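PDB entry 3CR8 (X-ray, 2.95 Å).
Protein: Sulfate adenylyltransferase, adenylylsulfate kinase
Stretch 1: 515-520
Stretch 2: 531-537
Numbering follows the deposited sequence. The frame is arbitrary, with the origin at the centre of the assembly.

Stretch 1 (515-520) PELAID
Stretch 2, residues 531-537: QQILLKL

Stretch 2 is helical throughout, and the helix extends beyond it in both directions. Stretch 1 carries a short strand that includes Leu 517 and Ala 518. The strand and helix axes run nearly antiparallel, at 170°, and approach to 9.6 Å. The register agrees with this direction: Leu 517 CA lies 6.7 Å from Lys 536 CA, and Ile 519 CA lies 7.9 Å from Gln 532 CA. The contact is small, burying 267 Å² in total. Extended backbone angles carry the strand, with phi/psi of -137/136 at Leu 517 and -123/98 at Ala 518. Glu 516, just before it, is at -84/-38.

Gln 531 makes no contact with stretch 1. Gln 531 O accepts a backbone hydrogen bond from Leu 535 N at 2.8 Å.

Gln 532 has phi/psi -58/-31 and points toward the strand. Its chi1 is t and its chi2 p. The closest approach is through its backbone: Gln 532 O lies 3.5 Å from Leu 517 CD1. The side chains meet at 4.3 Å, Gln 532 CG to Leu 517 CD1. Gln 532 O also accepts a weak helix bond from Lys 536 N at 3.3 Å.

Ile 533 points sideways, with chi1 p and chi2 -150°. Its CG2 nevertheless reaches stretch 1. Ile 533 CG2 is 3.1 Å from Leu 517 CD1, a very tight apolar contact. Ile 533 CG2 also lies 4.4 Å from Ile 519 CG2, a looser one. Ile 519 itself points sideways, with chi1 p and chi2 t. Leu 537 N donates to Ile 533 O at 3.0 Å, continuing the helix.

Leu 534 points away, with chi1 m and chi2 t. Leu 535 points sideways, with chi1 -92°. Neither touches stretch 1.

Lys 536 points toward the strand and has the largest covered area on the helix. Its chi1 is -142° and its chi2 14°, both between wells; chi3 is t and chi4 p. The chain runs past Leu 517, with Lys 536 CG 3.6 Å from Leu 517 CG. Its amine then reaches the backbone of Glu 516. Lys 536 NZ donates a weak hydrogen bond to Glu 516 O at 2.8 Å. The Glu 516 side chain starts toward the helix, with its CB 3.6 Å from Lys 536 NZ, but its end leads away; chi1 is m and chi2 p. Both carboxylate oxygens are hydrogen-bonded elsewhere in the structure.

Leu 517 points toward the helix, with chi1 -148° and chi2 t, and touches Gln 532, Ile 533 and Lys 536. Leu 537, chi1 m and chi2 t, makes no contact.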

# COMPACT_ATOMS: atom_id res chain seq x y z
N PRO A 515 -21.72 27.63 31.80
CA PRO A 515 -20.82 27.79 30.64
C PRO A 515 -19.86 26.62 30.54
O PRO A 515 -19.77 25.80 31.45
CB PRO A 515 -20.00 29.04 30.97
CG PRO A 515 -20.63 29.64 32.15
CD PRO A 515 -21.36 28.56 32.88
N GLU A 516 -19.15 26.55 29.42
CA GLU A 516 -18.11 25.55 29.28
C GLU A 516 -16.89 26.15 29.94
O GLU A 516 -16.13 25.47 30.62
CB GLU A 516 -17.85 25.20 27.80
CG GLU A 516 -18.77 24.14 27.22
CD GLU A 516 -20.23 24.59 27.10
OE1 GLU A 516 -20.49 25.80 26.91
OE2 GLU A 516 -21.12 23.71 27.18
N LEU A 517 -16.72 27.44 29.74
CA LEU A 517 -15.59 28.18 30.29
C LEU A 517 -16.05 29.50 30.87
O LEU A 517 -16.85 30.21 30.26
CB LEU A 517 -14.56 28.48 29.21
CG LEU A 517 -13.08 28.53 29.62
CD1 LEU A 517 -12.24 29.24 28.57
CD2 LEU A 517 -12.87 29.18 30.95
N ALA A 518 -15.55 29.83 32.05
CA ALA A 518 -15.84 31.11 32.70
C ALA A 518 -14.54 31.84 32.99
O ALA A 518 -13.90 31.54 33.98
CB ALA A 518 -16.61 30.89 33.99
N ILE A 519 -14.14 32.77 32.14
CA ILE A 519 -12.92 33.54 32.40
C ILE A 519 -13.16 34.48 33.60
O ILE A 519 -13.65 35.60 33.45
CB ILE A 519 -12.39 34.33 31.16
CG1 ILE A 519 -13.31 35.49 30.83
CG2 ILE A 519 -12.28 33.43 29.92
CD1 ILE A 519 -12.96 36.15 29.52
N ASP A 520 -12.70 34.10 34.78
CA ASP A 520 -12.83 35.03 35.89
C ASP A 520 -11.65 36.00 36.10
O ASP A 520 -11.81 37.22 35.93
CB ASP A 520 -13.16 34.28 37.18
N GLN A 531 -5.51 31.85 25.21
CA GLN A 531 -4.91 30.57 25.56
C GLN A 531 -5.87 29.76 26.41
O GLN A 531 -6.09 28.58 26.13
CB GLN A 531 -3.61 30.78 26.32
CG GLN A 531 -2.82 29.53 26.52
CD GLN A 531 -2.61 28.78 25.23
OE1 GLN A 531 -2.54 29.39 24.16
NE2 GLN A 531 -2.51 27.46 25.33
N GLN A 532 -6.43 30.40 27.42
CA GLN A 532 -7.32 29.74 28.35
C GLN A 532 -8.52 29.12 27.63
O GLN A 532 -9.03 28.08 28.06
CB GLN A 532 -7.77 30.70 29.45
CG GLN A 532 -8.56 30.04 30.59
CD GLN A 532 -7.78 28.93 31.32
OE1 GLN A 532 -6.63 29.12 31.70
NE2 GLN A 532 -8.44 27.78 31.54
N ILE A 533 -8.94 29.73 26.53
CA ILE A 533 -10.01 29.11 25.77
C ILE A 533 -9.49 28.08 24.75
O ILE A 533 -10.19 27.10 24.43
CB ILE A 533 -11.07 30.12 25.18
CG1 ILE A 533 -10.53 30.92 24.01
CG2 ILE A 533 -11.51 31.10 26.22
CD1 ILE A 533 -11.17 32.30 23.92
N LEU A 534 -8.26 28.24 24.26
CA LEU A 534 -7.73 27.18 23.40
C LEU A 534 -7.59 25.92 24.23
O LEU A 534 -7.78 24.81 23.75
CB LEU A 534 -6.41 27.57 22.72
CG LEU A 534 -6.63 28.66 21.66
CD1 LEU A 534 -5.34 29.35 21.26
CD2 LEU A 534 -7.36 28.10 20.44
N LEU A 535 -7.26 26.10 25.50
CA LEU A 535 -7.31 25.01 26.44
C LEU A 535 -8.72 24.37 26.52
O LEU A 535 -8.84 23.13 26.45
CB LEU A 535 -6.88 25.50 27.81
CG LEU A 535 -5.40 25.34 28.13
CD1 LEU A 535 -5.04 26.28 29.27
CD2 LEU A 535 -5.09 23.91 28.50
N LYS A 536 -9.76 25.17 26.67
CA LYS A 536 -11.07 24.59 26.83
C LYS A 536 -11.32 23.69 25.61
O LYS A 536 -11.68 22.51 25.76
CB LYS A 536 -12.15 25.68 26.95
CG LYS A 536 -13.25 25.37 27.92
CD LYS A 536 -12.82 24.19 28.79
CE LYS A 536 -13.90 23.80 29.77
NZ LYS A 536 -15.13 23.30 29.10
N LEU A 537 -11.13 24.26 24.40
CA LEU A 537 -11.35 23.58 23.10
C LEU A 537 -10.49 22.33 22.95
O LEU A 537 -10.98 21.26 22.55
CB LEU A 537 -11.11 24.51 21.88
CG LEU A 537 -11.91 25.81 21.82
CD1 LEU A 537 -11.40 26.71 20.72
CD2 LEU A 537 -13.40 25.54 21.64